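Local coordinates for protein SxtG (Microseira wollei, PDB 6U1R) that acts as an amidinotransferase in the saxitoxin biosynthetic pathway, probably passing an amidino group through a covalent cysteine intermediate, at residues A162-D165 / L166-E169; I341-L344 / K345-F349. All blocks are in the same frame, centred on the assembly; numbering follows the deposited sequence.

Contact 1: A162-D165 / L166-E169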
loop_
_atom_site.group_PDB
_atom_site.type_symbol
_atom_site.label_atom_id
_atom_site.label_comp_id
_atom_site.label_asym_id
_atom_site.label_seq_id
_atom_site.Cartn_x
_atom_site.Cartn_y
_atom_site.Cartn_z
ATOM N N ALA A 162 3.430 -6.585 12.872
ATOM C CA ALA A 162 4.491 -7.183 13.691
ATOM C C ALA A 162 5.875 -6.974 13.092
ATOM O O ALA A 162 6.875 -7.030 13.829
ATOM C CB ALA A 162 4.241 -8.679 13.885
ATOM N N TYR A 163 5.951 -6.683 11.794
ATOM C CA TYR A 163 7.199 -6.536 11.062
ATOM C C TYR A 163 7.670 -5.095 10.895
ATOM O O TYR A 163 8.724 -4.878 10.301
ATOM C CB TYR A 163 7.049 -7.153 9.673
ATOM C CG TYR A 163 6.593 -8.591 9.692
ATOM C CD1 TYR A 163 5.248 -8.913 9.767
ATOM C CD2 TYR A 163 7.514 -9.633 9.626
ATOM C CE1 TYR A 163 4.826 -10.223 9.794
ATOM C CE2 TYR A 163 7.105 -10.930 9.635
ATOM C CZ TYR A 163 5.759 -11.228 9.726
ATOM O OH TYR A 163 5.375 -12.530 9.737
ATOM N N ARG A 164 6.906 -4.104 11.351
ATOM C CA ARG A 164 7.230 -2.727 10.991
ATOM C C ARG A 164 8.523 -2.236 11.648
ATOM O O ARG A 164 9.218 -1.390 11.070
ATOM C CB ARG A 164 6.057 -1.808 11.340
ATOM C CG ARG A 164 4.920 -1.842 10.299
ATOM C CD ARG A 164 5.390 -1.457 8.874
ATOM N NE ARG A 164 4.350 -1.655 7.842
ATOM C CZ ARG A 164 3.308 -0.848 7.716
ATOM N NH1 ARG A 164 3.167 0.160 8.558
ATOM N NH2 ARG A 164 2.413 -1.038 6.771
ATOM N N ASP A 165 8.870 -2.729 12.836
ATOM C CA ASP A 165 10.178 -2.396 13.401
ATOM C C ASP A 165 11.300 -2.792 12.444
ATOM O O ASP A 165 12.236 -2.018 12.206
ATOM C CB ASP A 165 10.380 -3.100 14.745
ATOM C CG ASP A 165 9.592 -2.471 15.873
ATOM O OD1 ASP A 165 9.281 -1.266 15.799
ATOM O OD2 ASP A 165 9.303 -3.188 16.853
ATOM N N LEU A 166 11.238 -4.019 11.920
ATOM C CA LEU A 166 12.258 -4.492 10.994
ATOM C C LEU A 166 12.230 -3.705 9.686
ATOM O O LEU A 166 13.282 -3.313 9.164
ATOM C CB LEU A 166 12.052 -5.989 10.738
ATOM C CG LEU A 166 12.543 -6.904 11.863
ATOM C CD1 LEU A 166 11.929 -8.285 11.723
ATOM C CD2 LEU A 166 14.084 -6.966 11.885
ATOM N N LEU A 167 11.036 -3.476 9.136
ATOM C CA LEU A 167 10.928 -2.744 7.877
ATOM C C LEU A 167 11.520 -1.339 7.984
ATOM O O LEU A 167 12.250 -0.897 7.087
ATOM C CB LEU A 167 9.456 -2.702 7.440
ATOM C CG LEU A 167 8.874 -4.090 7.073
ATOM C CD1 LEU A 167 7.332 -4.137 7.100
ATOM C CD2 LEU A 167 9.355 -4.511 5.715
ATOM N N LYS A 168 11.221 -0.615 9.068
ATOM C CA LYS A 168 11.775 0.730 9.205
ATOM C C LYS A 168 13.298 0.684 9.366
ATOM O O LYS A 168 14.000 1.538 8.824
ATOM C CB LYS A 168 11.085 1.467 10.370
ATOM C CG LYS A 168 9.634 1.846 10.045
ATOM C CD LYS A 168 8.958 2.734 11.109
ATOM C CE LYS A 168 8.839 2.022 12.443
ATOM N NZ LYS A 168 7.796 2.609 13.337
ATOM N N GLU A 169 13.824 -0.329 10.070
ATOM C CA GLU A 169 15.271 -0.526 10.142
ATOM C C GLU A 169 15.870 -0.708 8.751
ATOM O O GLU A 169 16.865 -0.064 8.400
ATOM C CB GLU A 169 15.603 -1.738 11.019
ATOM C CG GLU A 169 17.096 -2.132 10.984
ATOM C CD GLU A 169 17.404 -3.442 11.677
ATOM O OE1 GLU A 169 16.769 -3.746 12.712
ATOM O OE2 GLU A 169 18.304 -4.154 11.162
HETATM O O HOH W 1 9.582 -6.022 13.442
HETATM O O HOH W 2 14.386 -3.452 14.060
#

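Contact 2: I341-L344 / K345-F349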
loop_
_atom_site.group_PDB
_atom_site.type_symbol
_atom_site.label_atom_id
_atom_site.label_comp_id
_atom_site.label_asym_id
_atom_site.label_seq_id
_atom_site.Cartn_x
_atom_site.Cartn_y
_atom_site.Cartn_z
ATOM N N ILE A 341 13.449 -36.535 1.281
ATOM C CA ILE A 341 14.858 -36.517 1.686
ATOM C C ILE A 341 15.691 -37.366 0.730
ATOM O O ILE A 341 16.758 -36.944 0.259
ATOM C CB ILE A 341 15.006 -36.993 3.147
ATOM C CG1 ILE A 341 14.361 -35.973 4.087
ATOM C CG2 ILE A 341 16.490 -37.187 3.533
ATOM C CD1 ILE A 341 14.064 -36.516 5.470
ATOM N N LYS A 342 15.200 -38.565 0.409
ATOM C CA LYS A 342 15.942 -39.448 -0.488
ATOM C C LYS A 342 16.036 -38.868 -1.896
ATOM O O LYS A 342 17.105 -38.903 -2.520
ATOM C CB LYS A 342 15.285 -40.831 -0.537
ATOM C CG LYS A 342 15.983 -41.761 -1.551
ATOM C CD LYS A 342 15.391 -43.144 -1.575
ATOM C CE LYS A 342 16.041 -43.953 -2.701
ATOM N NZ LYS A 342 15.283 -45.213 -2.962
ATOM N N ALA A 343 14.928 -38.331 -2.419
ATOM C CA ALA A 343 14.955 -37.759 -3.762
ATOM C C ALA A 343 15.907 -36.572 -3.840
ATOM O O ALA A 343 16.681 -36.442 -4.800
ATOM C CB ALA A 343 13.546 -37.350 -4.182
ATOM N N LEU A 344 15.869 -35.695 -2.835
ATOM C CA LEU A 344 16.787 -34.562 -2.822
ATOM C C LEU A 344 18.241 -35.022 -2.852
ATOM O O LEU A 344 19.055 -34.464 -3.595
ATOM C CB LEU A 344 16.521 -33.696 -1.599
ATOM C CG LEU A 344 15.208 -32.906 -1.697
ATOM C CD1 LEU A 344 14.877 -32.293 -0.364
ATOM C CD2 LEU A 344 15.313 -31.816 -2.796
ATOM N N LYS A 345 18.593 -36.028 -2.049
ATOM C CA LYS A 345 19.964 -36.546 -2.076
ATOM C C LYS A 345 20.312 -37.090 -3.453
ATOM O O LYS A 345 21.381 -36.794 -4.004
ATOM C CB LYS A 345 20.140 -37.645 -1.033
ATOM C CG LYS A 345 20.149 -37.159 0.388
ATOM C CD LYS A 345 20.158 -38.319 1.406
ATOM C CE LYS A 345 21.300 -39.289 1.151
ATOM N NZ LYS A 345 21.706 -40.013 2.396
ATOM N N ASP A 346 19.416 -37.894 -4.023
ATOM C CA ASP A 346 19.685 -38.492 -5.322
ATOM C C ASP A 346 19.796 -37.431 -6.404
ATOM O O ASP A 346 20.535 -37.621 -7.377
ATOM C CB ASP A 346 18.603 -39.518 -5.669
ATOM C CG ASP A 346 18.630 -40.742 -4.737
ATOM O OD1 ASP A 346 19.591 -40.890 -3.939
ATOM O OD2 ASP A 346 17.686 -41.550 -4.794
ATOM N N TRP A 347 19.101 -36.295 -6.250
ATOM C CA TRP A 347 19.208 -35.197 -7.207
ATOM C C TRP A 347 20.441 -34.319 -6.985
ATOM O O TRP A 347 20.630 -33.357 -7.736
ATOM C CB TRP A 347 17.946 -34.323 -7.148
ATOM C CG TRP A 347 16.721 -34.938 -7.773
ATOM C CD1 TRP A 347 16.671 -35.739 -8.883
ATOM C CD2 TRP A 347 15.368 -34.796 -7.319
ATOM N NE1 TRP A 347 15.364 -36.107 -9.141
ATOM C CE2 TRP A 347 14.549 -35.538 -8.196
ATOM C CE3 TRP A 347 14.769 -34.111 -6.254
ATOM C CZ2 TRP A 347 13.165 -35.616 -8.045
ATOM C CZ3 TRP A 347 13.392 -34.188 -6.105
ATOM C CH2 TRP A 347 12.604 -34.952 -6.993
ATOM N N GLY A 348 21.256 -34.608 -5.979
ATOM C CA GLY A 348 22.502 -33.901 -5.751
ATOM C C GLY A 348 22.485 -32.834 -4.677
ATOM O O GLY A 348 23.480 -32.110 -4.532
ATOM N N PHE A 349 21.388 -32.691 -3.941
ATOM C CA PHE A 349 21.304 -31.710 -2.875
ATOM C C PHE A 349 21.788 -32.324 -1.563
ATOM O O PHE A 349 22.033 -33.526 -1.459
ATOM C CB PHE A 349 19.866 -31.185 -2.764
ATOM C CG PHE A 349 19.391 -30.480 -4.003
ATOM C CD1 PHE A 349 19.690 -29.137 -4.217
ATOM C CD2 PHE A 349 18.647 -31.155 -4.963
ATOM C CE1 PHE A 349 19.254 -28.483 -5.355
ATOM C CE2 PHE A 349 18.208 -30.504 -6.118
ATOM C CZ PHE A 349 18.503 -29.173 -6.318
#

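Contact 1: A162-D165 / L166-E169
L167 turns its CD1 methyl back along the first turn of helix 164-172 and sets it against two side chains at once. The methyl lies 3.8 Å from R164 CD, the two chains crossing at a slant, and it meets the R164 guanidinium at its edge, close to the plane. The same methyl is 4.0 Å from Y163 CB; the phenol ring leads away from 166-169 and packs edge-to-face with F139. A bend at chi2 (-58°) tips the R164 chain past L167, and its polar end finds its partners elsewhere: NH2 forms a salt bridge with E148 and NH1 a hydrogen bond to the K182 carbonyl of the second subunit. K168 climbs over the R164 carbonyl, with CG 3.4 Å from R164 O, then kinks at chi3 (-63°); its NZ is hydrogen-bonded to the carbonyl O of F210 of the second subunit, and the same lysine makes a cation-pi contact with the F210 ring.

Beneath these side chains the backbone turns are closed by L167 N to Y163 O (2.9 Å, N-H...O 166°), K168 N to R164 O (2.9 Å) and E169 N to D165 O (3.2 Å). A water bridges the carbonyl of A162 and the amide N of L166, 3.0 Å from the latter. A second water donates to E169 OE1, which is also salt-bridged to R108, and weakly to D165 O. The arrangement is that of the opening turn of the helix in a beta-alpha-beta unit, L167 facing strands 145-148 and 176-179 while R164 and K168 reach the dimer interface.

Contact 2: I341-L344 / K345-F349
A Schellman motif ends helix 338-346, and G348, with its positive phi of 100°, is the residue at which the chain leaves the helix. Its two closing bonds run from F349 N to L344 O (3.0 Å) and from G348 N to K345 O (2.9 Å). One step earlier, W347 N reaches A343 O at 2.8 Å, though with a more bent N-H...O angle of 145°.

With CG beside its own backbone N and anti to the carbonyl carbon (chi1 -74°), the W347 indole folds back over A343. The A343 methyl sits over one face of its six-membered ring, 3.9 Å from CB to the centroid, a CH-pi contact, and A343 O lies above the ring system toward its rim. L344 CD2 touches both aromatic rings, 4.0 Å from F349 CD2 and 4.2 Å from W347 CE3. F349 turns a different aspect to the turn: its ring edge meets L344 O almost in plane. On the exposed side, the extended K342 chain passes D346 obliquely, CE to OD2 3.6 Å, without their charged atoms meeting.

L344 and F349 pack on V331 of strand 330-334 and L272 of strand 269-273, W347 touches L278 of strand 276-279, and the turn leads directly into strand 350-354.

Overall arrangement
Contact 1 comes first along the chain and closes well before contact 2 opens; their centres lie 37 Å apart, their nearest atoms about 24 Å, and they do not touch. Each belongs to its own beta-alpha-beta unit: contact 1 to strand 145-148, helix 164-172 and strand 176-179, contact 2 to strand 330-334, helix 338-346 and strand 350-354. Contact 1 spans the first turn of its helix, contact 2 the C-terminal turn. The first helix turn thus lies at the dimer interface, with the Y163 side chain about 10 Å from that of the predicted catalytic C368, whereas the second, away from the annotated sites, packs within its own chain and touches no other.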